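PDB 2FYI: HTH-type transcriptional regulator cbl from Escherichia coli K12, which probably acts as an accessory DNA-binding transcriptional regulator of the cys regulon, this chain being its cofactor-binding domain without the DNA-binding part. Local coordinates for residues V93-P98 / N176-D181; G14-A19 / R202-R207; T117-I122 / S144-D149. One frame throughout, in Å; residues are numbered along the deposited sequence. Where two conformers were deposited one is given.

Contact 1: V93-P98 / N176-D181; sequences VPHDHP and NLIRLD
The carbonyl oxygen Val93 O is held by one hydrogen bond, from Ile178 N (2.9 Å, nearly along the C=O axis), with a weak CA-H...O approach of Leu177 CA at 3.4 Å beside it. Val93 N answers with an almost straight bond (174°) to Ile178 O, so Val93 and Ile178 form an antiparallel hydrogen-bonded pair. The next pair, Pro94 with Leu177, is non-hydrogen-bonded. Proline suits that place, because its missing N-H costs this pair nothing, and it also opens the type I turn Pro94 to His97 that ends the long strand 79-94. On the way out His95 N reaches Asn176 O at 2.8 Å, from above the carbonyl plane and at a bent angle.

The His95 imidazole lies with one face over the peptide joining Asn176 and Leu177, with Asn176 C 3.4 Å from the ring plane and Leu177 N over the ring centre. On the face carrying Val93 and Ile178, these branched side chains run side by side, CG2 to CG2 at 3.7 Å, and Leu180 CD1 approaches the same Val93 methyl. Leu177 turns to the opposite face, where Val155 of helix 148-157 packs on it. Backbone bonds thus set the register where strand 79-94 ends beside strand 177-180, while Val93, Ile178 and Leu180 pack on one face and the His95 ring rests on the Asn176-Leu177 peptide.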
loop_
_atom_site.group_PDB
_atom_site.type_symbol
_atom_site.label_atom_id
_atom_site.label_comp_id
_atom_site.label_asym_id
_atom_site.label_seq_id
_atom_site.Cartn_x
_atom_site.Cartn_y
_atom_site.Cartn_z
ATOM N N VAL A 93 -15.747 11.254 -3.957
ATOM C CA VAL A 93 -15.707 12.277 -5.016
ATOM C C VAL A 93 -15.351 13.644 -4.478
ATOM O O VAL A 93 -15.541 13.906 -3.306
ATOM C CB VAL A 93 -17.060 12.447 -5.722
ATOM C CG1 VAL A 93 -17.451 11.157 -6.385
ATOM C CG2 VAL A 93 -18.127 12.894 -4.748
ATOM N N PRO A 94 -14.807 14.527 -5.320
ATOM C CA PRO A 94 -14.540 15.891 -4.856
ATOM C C PRO A 94 -15.802 16.650 -4.454
ATOM O O PRO A 94 -16.887 16.353 -4.946
ATOM C CB PRO A 94 -13.887 16.554 -6.067
ATOM C CG PRO A 94 -13.434 15.449 -6.925
ATOM C CD PRO A 94 -14.359 14.319 -6.706
ATOM N N HIS A 95 -15.638 17.633 -3.571
ATOM C CA HIS A 95 -16.768 18.374 -2.990
ATOM C C HIS A 95 -17.796 18.872 -4.006
ATOM O O HIS A 95 -19.004 18.857 -3.727
ATOM C CB HIS A 95 -16.306 19.551 -2.103
ATOM C CG HIS A 95 -16.252 19.234 -0.635
ATOM N ND1 HIS A 95 -17.104 18.332 -0.031
ATOM C CD2 HIS A 95 -15.466 19.724 0.356
ATOM C CE1 HIS A 95 -16.830 18.261 1.260
ATOM N NE2 HIS A 95 -15.837 19.093 1.521
ATOM N N ASP A 96 -17.336 19.322 -5.168
ATOM C CA ASP A 96 -18.244 19.955 -6.093
ATOM C C ASP A 96 -18.470 19.156 -7.379
ATOM O O ASP A 96 -18.721 19.742 -8.436
ATOM C CB ASP A 96 -17.824 21.421 -6.343
ATOM C CG ASP A 96 -18.596 22.483 -5.379
ATOM O OD1 ASP A 96 -19.044 22.116 -4.233
ATOM O OD2 ASP A 96 -18.760 23.703 -5.768
ATOM N N HIS A 97 -18.439 17.820 -7.275
ATOM C CA HIS A 97 -18.520 16.930 -8.431
ATOM C C HIS A 97 -19.962 16.708 -8.866
ATOM O O HIS A 97 -20.869 16.561 -8.025
ATOM C CB HIS A 97 -17.834 15.607 -8.075
ATOM C CG HIS A 97 -17.540 14.731 -9.250
ATOM N ND1 HIS A 97 -18.511 13.992 -9.894
ATOM C CD2 HIS A 97 -16.374 14.440 -9.873
ATOM C CE1 HIS A 97 -17.957 13.308 -10.880
ATOM N NE2 HIS A 97 -16.662 13.563 -10.892
ATOM N N PRO A 98 -20.190 16.702 -10.186
ATOM C CA PRO A 98 -21.492 16.343 -10.787
ATOM C C PRO A 98 -22.245 15.212 -10.020
ATOM O O PRO A 98 -23.458 15.312 -9.804
ATOM C CB PRO A 98 -21.090 15.905 -12.213
ATOM C CG PRO A 98 -19.797 16.657 -12.508
ATOM C CD PRO A 98 -19.167 17.046 -11.197
ATOM N N ASN A 176 -11.676 18.042 1.262
ATOM C CA ASN A 176 -12.636 18.522 0.286
ATOM C C ASN A 176 -13.146 17.386 -0.561
ATOM O O ASN A 176 -13.477 17.576 -1.733
ATOM C CB ASN A 176 -11.985 19.526 -0.659
ATOM C CG ASN A 176 -11.489 20.739 0.053
ATOM O OD1 ASN A 176 -12.165 21.767 0.070
ATOM N ND2 ASN A 176 -10.314 20.634 0.670
ATOM N N LEU A 177 -13.162 16.197 0.015
ATOM C CA LEU A 177 -13.767 15.070 -0.638
ATOM C C LEU A 177 -14.985 14.707 0.167
ATOM O O LEU A 177 -15.088 15.071 1.337
ATOM C CB LEU A 177 -12.811 13.889 -0.654
ATOM C CG LEU A 177 -11.424 14.088 -1.235
ATOM C CD1 LEU A 177 -10.781 12.727 -1.346
ATOM C CD2 LEU A 177 -11.500 14.769 -2.583
ATOM N N ILE A 178 -15.898 13.967 -0.454
ATOM C CA ILE A 178 -17.121 13.509 0.202
ATOM C C ILE A 178 -17.408 12.059 -0.204
ATOM O O ILE A 178 -17.118 11.658 -1.341
ATOM C CB ILE A 178 -18.305 14.454 -0.132
ATOM C CG1 ILE A 178 -19.634 13.879 0.352
ATOM C CG2 ILE A 178 -18.352 14.762 -1.619
ATOM C CD1 ILE A 178 -20.755 14.920 0.421
ATOM N N ARG A 179 -17.939 11.267 0.726
ATOM C CA ARG A 179 -18.307 9.872 0.438
ATOM C C ARG A 179 -19.791 9.751 0.074
ATOM O O ARG A 179 -20.632 10.160 0.831
ATOM C CB ARG A 179 -17.973 8.990 1.642
ATOM C CG ARG A 179 -16.561 8.447 1.610
ATOM C CD ARG A 179 -15.868 8.372 3.001
ATOM N NE ARG A 179 -14.422 8.108 2.856
ATOM C CZ ARG A 179 -13.893 6.902 2.579
ATOM N NH1 ARG A 179 -14.681 5.828 2.457
ATOM N NH2 ARG A 179 -12.574 6.761 2.442
ATOM N N LEU A 180 -20.120 9.222 -1.091
ATOM C CA LEU A 180 -21.527 9.023 -1.427
ATOM C C LEU A 180 -21.887 7.547 -1.225
ATOM O O LEU A 180 -21.091 6.638 -1.556
ATOM C CB LEU A 180 -21.808 9.461 -2.853
ATOM C CG LEU A 180 -21.390 10.885 -3.268
ATOM C CD1 LEU A 180 -21.742 11.266 -4.705
ATOM C CD2 LEU A 180 -22.004 11.840 -2.303
ATOM N N ASP A 181 -23.060 7.301 -0.648
ATOM C CA ASP A 181 -23.450 5.965 -0.205
ATOM C C ASP A 181 -23.879 5.128 -1.408
ATOM O O ASP A 181 -24.812 5.495 -2.119
ATOM C CB ASP A 181 -24.609 6.103 0.793
ATOM C CG ASP A 181 -25.237 4.750 1.193
ATOM O OD1 ASP A 181 -25.206 3.802 0.383
ATOM O OD2 ASP A 181 -25.788 4.627 2.320
#

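Contact 2: G14-A19 / R202-R207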
loop_
_atom_site.group_PDB
_atom_site.type_symbol
_atom_site.label_atom_id
_atom_site.label_comp_id
_atom_site.label_asym_id
_atom_site.label_seq_id
_atom_site.Cartn_x
_atom_site.Cartn_y
_atom_site.Cartn_z
ATOM N N GLY A 14 5.239 -14.856 24.227
ATOM C CA GLY A 14 5.569 -15.489 22.955
ATOM C C GLY A 14 5.451 -14.477 21.834
ATOM O O GLY A 14 5.266 -13.284 22.066
ATOM N N VAL A 15 5.533 -14.950 20.605
ATOM C CA VAL A 15 5.417 -14.052 19.492
ATOM C C VAL A 15 4.153 -14.392 18.711
ATOM O O VAL A 15 3.960 -15.531 18.293
ATOM C CB VAL A 15 6.632 -14.168 18.578
ATOM C CG1 VAL A 15 6.564 -13.109 17.498
ATOM C CG2 VAL A 15 7.912 -14.061 19.383
ATOM N N LEU A 16 3.286 -13.408 18.513
ATOM C CA LEU A 16 2.122 -13.610 17.676
ATOM C C LEU A 16 2.375 -12.946 16.335
ATOM O O LEU A 16 2.564 -11.741 16.275
ATOM C CB LEU A 16 0.892 -12.987 18.321
ATOM C CG LEU A 16 -0.354 -12.984 17.446
ATOM C CD1 LEU A 16 -0.807 -14.397 17.174
ATOM C CD2 LEU A 16 -1.435 -12.217 18.141
ATOM N N THR A 17 2.378 -13.713 15.257
ATOM C CA THR A 17 2.561 -13.114 13.954
ATOM C C THR A 17 1.232 -13.061 13.181
ATOM O O THR A 17 0.607 -14.089 12.936
ATOM C CB THR A 17 3.650 -13.840 13.137
ATOM O OG1 THR A 17 4.906 -13.703 13.797
ATOM C CG2 THR A 17 3.782 -13.218 11.759
ATOM N N ILE A 18 0.811 -11.859 12.795
ATOM C CA ILE A 18 -0.405 -11.672 12.017
ATOM C C ILE A 18 -0.051 -11.172 10.637
ATOM O O ILE A 18 0.740 -10.248 10.503
ATOM C CB ILE A 18 -1.303 -10.645 12.665
ATOM C CG1 ILE A 18 -1.912 -11.259 13.925
ATOM C CG2 ILE A 18 -2.358 -10.121 11.664
ATOM C CD1 ILE A 18 -2.380 -10.228 14.929
ATOM N N ALA A 19 -0.629 -11.794 9.614
ATOM C CA ALA A 19 -0.411 -11.364 8.255
ATOM C C ALA A 19 -1.707 -10.750 7.754
ATOM O O ALA A 19 -2.802 -11.305 7.955
ATOM C CB ALA A 19 0.020 -12.517 7.395
ATOM N N ARG A 202 -0.745 -21.552 20.310
ATOM C CA ARG A 202 -0.540 -20.982 21.658
ATOM C C ARG A 202 -1.847 -20.396 22.169
ATOM O O ARG A 202 -2.713 -20.026 21.369
ATOM C CB ARG A 202 0.499 -19.860 21.611
ATOM C CG ARG A 202 1.920 -20.288 21.217
ATOM C CD ARG A 202 2.587 -21.020 22.365
ATOM N NE ARG A 202 2.091 -20.516 23.647
ATOM C CZ ARG A 202 2.638 -19.517 24.336
ATOM N NH1 ARG A 202 3.731 -18.895 23.900
ATOM N NH2 ARG A 202 2.098 -19.143 25.480
ATOM N N ASN A 203 -2.001 -20.273 23.478
ATOM C CA ASN A 203 -3.279 -19.815 24.027
ATOM C C ASN A 203 -3.722 -18.455 23.489
ATOM O O ASN A 203 -4.909 -18.243 23.208
ATOM C CB ASN A 203 -3.257 -19.806 25.558
ATOM C CG ASN A 203 -2.208 -18.858 26.134
ATOM O OD1 ASN A 203 -1.025 -18.963 25.826
ATOM N ND2 ASN A 203 -2.648 -17.923 26.981
ATOM N N TYR A 204 -2.763 -17.539 23.327
ATOM C CA TYR A 204 -3.075 -16.186 22.876
ATOM C C TYR A 204 -3.611 -16.061 21.429
ATOM O O TYR A 204 -4.308 -15.084 21.109
ATOM C CB TYR A 204 -1.910 -15.234 23.122
ATOM C CG TYR A 204 -0.615 -15.657 22.511
ATOM C CD1 TYR A 204 0.452 -16.075 23.313
ATOM C CD2 TYR A 204 -0.431 -15.637 21.129
ATOM C CE1 TYR A 204 1.691 -16.466 22.746
ATOM C CE2 TYR A 204 0.797 -16.026 20.538
ATOM C CZ TYR A 204 1.855 -16.437 21.350
ATOM O OH TYR A 204 3.066 -16.821 20.784
ATOM N N VAL A 205 -3.301 -17.026 20.561
ATOM C CA VAL A 205 -3.814 -16.976 19.189
ATOM C C VAL A 205 -5.296 -17.209 19.313
ATOM O O VAL A 205 -6.093 -16.486 18.731
ATOM C CB VAL A 205 -3.235 -18.099 18.296
ATOM C CG1 VAL A 205 -3.920 -18.135 16.916
ATOM C CG2 VAL A 205 -1.734 -17.986 18.195
ATOM N N TRP A 206 -5.669 -18.218 20.105
ATOM C CA TRP A 206 -7.085 -18.565 20.255
ATOM C C TRP A 206 -7.850 -17.369 20.807
ATOM O O TRP A 206 -8.947 -17.051 20.345
ATOM C CB TRP A 206 -7.288 -19.793 21.137
ATOM C CG TRP A 206 -6.625 -21.022 20.640
ATOM C CD1 TRP A 206 -5.630 -21.752 21.274
ATOM C CD2 TRP A 206 -6.891 -21.699 19.416
ATOM N NE1 TRP A 206 -5.278 -22.846 20.511
ATOM C CE2 TRP A 206 -6.034 -22.835 19.363
ATOM C CE3 TRP A 206 -7.766 -21.466 18.354
ATOM C CZ2 TRP A 206 -6.036 -23.724 18.275
ATOM C CZ3 TRP A 206 -7.766 -22.347 17.280
ATOM C CH2 TRP A 206 -6.910 -23.460 17.249
ATOM N N ARG A 207 -7.243 -16.683 21.771
ATOM C CA ARG A 207 -7.878 -15.508 22.311
ATOM C C ARG A 207 -8.043 -14.364 21.316
ATOM O O ARG A 207 -9.076 -13.717 21.292
ATOM C CB ARG A 207 -7.170 -15.001 23.545
ATOM C CG ARG A 207 -8.051 -13.970 24.212
ATOM C CD ARG A 207 -9.253 -14.655 24.872
ATOM N NE ARG A 207 -8.858 -15.083 26.215
ATOM C CZ ARG A 207 -9.009 -14.326 27.308
ATOM N NH1 ARG A 207 -9.592 -13.121 27.209
ATOM N NH2 ARG A 207 -8.603 -14.773 28.505
#
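In the alpha/beta half of the domain that holds the chain's first strand, helix 203-212 packs against strand 14-20, the axes of 14-19 and 203-207 coming within 9.3 Å, with 39° between their directions. Tyr204, in the first turn of the helix, carries the contact. Its CG stands in the crowded position between backbone N and carbonyl carbon (chi1 56°), which sends the ring out to the strand. There Tyr204 OH gives Val15 O a weak hydrogen bond of 2.9 Å, the oxygen lying at the ring edge, near its plane. Leu16 is paired through its backbone with strand 43-49, so Val15 O faces the other way, and a tyrosine can reach it with a donor; the pairing on that side, Thr17 with Asp65, probably starts only further along.

Gly14 suits its place, since a CB here would sit only 2.5 Å from Tyr204 OH and would also collide with the preceding carbonyl oxygen. Leu16, with CG anti to the backbone N, slides past the ring in the opposite direction, its CB 3.8 Å from Tyr204 CE2. Leu16 CD1 meets Val205 CG2 at 3.8 Å, crossing obliquely. Phe36 of helix 29-39 packs on both Leu16 and Tyr204.

Arg202 at the N-cap position bends back so that one guanidinium face lies over Tyr204 CE1, while its NH1 bonds to Ser13 O. A leucine in place of Tyr204 would probably lose the weak bond to Val15 O and much of the packing against Gly14 and Leu16. The chemistry is mainly apolar, with one hydroxyl at the tip of a buried ring serving a strand carbonyl.

Contact 3: T117-I122 / S144-D149; sequences TYRQGI and SAQDSD
Tyr118 OH and Ser148 OG are joined by a hydrogen bond of 2.6 Å in which either may be the donor. The same phenol oxygen also takes the N-H of Ala165, so it is held from two sides, and the serine stands at the ring edge. Two backbone bonds set the parallel register: Ala145 N gives to Thr117 O at 2.8 Å, and Arg119 N gives to Ala145 O at 2.9 Å, on a lone pair. These strands are the two ends of the beta-alpha-beta crossover through helix 125-134.

Just past strand 141-145, Asp147 N-caps helix 148-157, its OD2 accepting from Asp149 N through the anti lone pair and also from Val150 N. An aspartate suits this place because its carboxylate can accept from the first-turn N-H groups, and its charge would probably also be favoured by the positive end of the helix dipole.

Arg119 NE weakly bonds a water at 2.6 Å that also bonds Ser144 OG, and its NH1 forms a salt bridge with Glu54 of the second subunit. Gln146 runs beside it, placing NE2 over one guanidinium face, offset toward the rim and 2.9 Å from the plane, with amide and guanidinium planes 59° apart. Since Gln146 NE2 and the guanidinium nitrogens are all donors, the two lie against each other without a hydrogen bond. Ile122 closes the type II turn that follows strand 115-118, where Gly121 accepts a positive phi (98°), and lays its CD1 3.5 Å from Ala145 O.

Beyond Ser144 the sheet continues into a strand of the second subunit. The short region that pairs strands and caps a helix thus also bonds that subunit, Arg119 to its Glu54, Gln146 N and Asp147 OD1 to its Gln49.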
loop_
_atom_site.group_PDB
_atom_site.type_symbol
_atom_site.label_atom_id
_atom_site.label_comp_id
_atom_site.label_asym_id
_atom_site.label_seq_id
_atom_site.Cartn_x
_atom_site.Cartn_y
_atom_site.Cartn_z
ATOM N N THR A 117 -9.820 2.648 -8.518
ATOM C CA THR A 117 -10.246 1.609 -7.604
ATOM C C THR A 117 -9.218 0.504 -7.462
ATOM O O THR A 117 -8.145 0.577 -8.066
ATOM C CB THR A 117 -11.603 1.048 -7.984
ATOM O OG1 THR A 117 -12.169 0.445 -6.827
ATOM C CG2 THR A 117 -11.482 0.024 -9.060
ATOM N N TYR A 118 -9.542 -0.493 -6.645
ATOM C CA TYR A 118 -8.604 -1.575 -6.357
ATOM C C TYR A 118 -8.342 -2.429 -7.577
ATOM O O TYR A 118 -9.194 -2.587 -8.423
ATOM C CB TYR A 118 -9.128 -2.455 -5.220
ATOM C CG TYR A 118 -9.472 -1.652 -4.002
ATOM C CD1 TYR A 118 -10.803 -1.468 -3.634
ATOM C CD2 TYR A 118 -8.477 -1.036 -3.253
ATOM C CE1 TYR A 118 -11.140 -0.710 -2.535
ATOM C CE2 TYR A 118 -8.798 -0.282 -2.157
ATOM C CZ TYR A 118 -10.143 -0.116 -1.807
ATOM O OH TYR A 118 -10.497 0.634 -0.707
ATOM N N ARG A 119 -7.156 -2.991 -7.659
ATOM C CA ARG A 119 -6.846 -3.887 -8.733
ATOM C C ARG A 119 -7.611 -5.215 -8.548
ATOM O O ARG A 119 -8.073 -5.508 -7.470
ATOM C CB ARG A 119 -5.356 -4.132 -8.713
ATOM C CG ARG A 119 -5.047 -5.493 -8.220
ATOM C CD ARG A 119 -3.672 -5.617 -7.666
ATOM N NE ARG A 119 -2.618 -5.258 -8.602
ATOM C CZ ARG A 119 -1.375 -5.677 -8.444
ATOM N NH1 ARG A 119 -1.105 -6.478 -7.423
ATOM N NH2 ARG A 119 -0.419 -5.314 -9.283
ATOM N N GLN A 120 -7.737 -6.025 -9.593
ATOM C CA GLN A 120 -8.493 -7.272 -9.494
ATOM C C GLN A 120 -7.843 -8.157 -8.493
ATOM O O GLN A 120 -6.629 -8.213 -8.433
ATOM C CB GLN A 120 -8.515 -8.015 -10.815
ATOM C CG GLN A 120 -8.727 -7.108 -11.985
ATOM C CD GLN A 120 -9.487 -7.786 -13.101
ATOM O OE1 GLN A 120 -8.940 -8.616 -13.837
ATOM N NE2 GLN A 120 -10.754 -7.438 -13.236
ATOM N N GLY A 121 -8.661 -8.858 -7.717
ATOM C CA GLY A 121 -8.165 -9.783 -6.720
ATOM C C GLY A 121 -8.113 -9.196 -5.327
ATOM O O GLY A 121 -7.897 -9.925 -4.352
ATOM N N ILE A 122 -8.308 -7.887 -5.208
ATOM C CA ILE A 122 -8.122 -7.241 -3.911
ATOM C C ILE A 122 -9.150 -6.167 -3.533
ATOM O O ILE A 122 -9.637 -5.398 -4.372
ATOM C CB ILE A 122 -6.689 -6.666 -3.736
ATOM C CG1 ILE A 122 -6.460 -5.470 -4.660
ATOM C CG2 ILE A 122 -5.650 -7.737 -3.964
ATOM C CD1 ILE A 122 -5.863 -4.325 -3.963
ATOM N N SER A 144 -5.469 1.650 -11.153
ATOM C CA SER A 144 -5.779 0.444 -10.413
ATOM C C SER A 144 -4.807 0.373 -9.247
ATOM O O SER A 144 -3.594 0.429 -9.424
ATOM C CB SER A 144 -5.747 -0.791 -11.302
ATOM O OG SER A 144 -4.498 -1.415 -11.219
ATOM N N ALA A 145 -5.374 0.299 -8.048
ATOM C CA ALA A 145 -4.653 0.581 -6.821
ATOM C C ALA A 145 -4.458 -0.678 -5.974
ATOM O O ALA A 145 -5.268 -1.600 -6.003
ATOM C CB ALA A 145 -5.409 1.651 -6.022
ATOM N N GLN A 146 -3.371 -0.706 -5.221
ATOM C CA GLN A 146 -3.194 -1.703 -4.196
ATOM C C GLN A 146 -3.769 -1.301 -2.849
ATOM O O GLN A 146 -3.854 -2.142 -1.975
ATOM C CB GLN A 146 -1.739 -2.054 -4.035
ATOM C CG GLN A 146 -1.432 -3.295 -4.725
ATOM C CD GLN A 146 -0.049 -3.305 -5.284
ATOM O OE1 GLN A 146 0.927 -2.918 -4.618
ATOM N NE2 GLN A 146 0.065 -3.754 -6.532
ATOM N N ASP A 147 -4.174 -0.041 -2.676
ATOM C CA ASP A 147 -4.710 0.413 -1.384
ATOM C C ASP A 147 -5.513 1.721 -1.435
ATOM O O ASP A 147 -5.460 2.456 -2.403
ATOM C CB ASP A 147 -3.564 0.551 -0.403
ATOM C CG ASP A 147 -2.629 1.692 -0.766
ATOM O OD1 ASP A 147 -1.495 1.401 -1.256
ATOM O OD2 ASP A 147 -3.036 2.884 -0.576
ATOM N N SER A 148 -6.238 2.031 -0.378
ATOM C CA SER A 148 -7.133 3.183 -0.396
ATOM C C SER A 148 -6.478 4.546 -0.312
ATOM O O SER A 148 -7.125 5.521 -0.573
ATOM C CB SER A 148 -8.151 3.076 0.736
ATOM O OG SER A 148 -8.660 1.735 0.849
ATOM N N ASP A 149 -5.210 4.644 0.065
ATOM C CA ASP A 149 -4.600 5.967 0.219
ATOM C C ASP A 149 -4.152 6.506 -1.121
ATOM O O ASP A 149 -4.286 7.708 -1.397
ATOM C CB ASP A 149 -3.453 5.932 1.212
ATOM C CG ASP A 149 -3.932 5.587 2.619
ATOM O OD1 ASP A 149 -4.767 6.342 3.192
ATOM O OD2 ASP A 149 -3.510 4.539 3.170
HETATM O O HOH W 1 -2.632 -2.882 -9.573
#

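Along the chain the contacts are nested: 117-122/144-149 lies inside the loop closed by 93-98/176-181, which lies inside that closed by 14-19/202-207. All three reach one mixed sheet, but contact 2 lies on the opposite side of the chain's centre from the other two, its centre 41 Å from that of contact 1 and 29 Å from that of contact 3. Contacts 1 and 3 are neighbours, with nearest atoms about 6 Å apart; contact 3 runs into helix 148-157, against which contact 1 packs. Strands 79-94 and 189-196 join the two halves, as in the two-lobed periplasmic-binding-protein fold of LysR regulators; of the three, only contact 3 meets the second subunit.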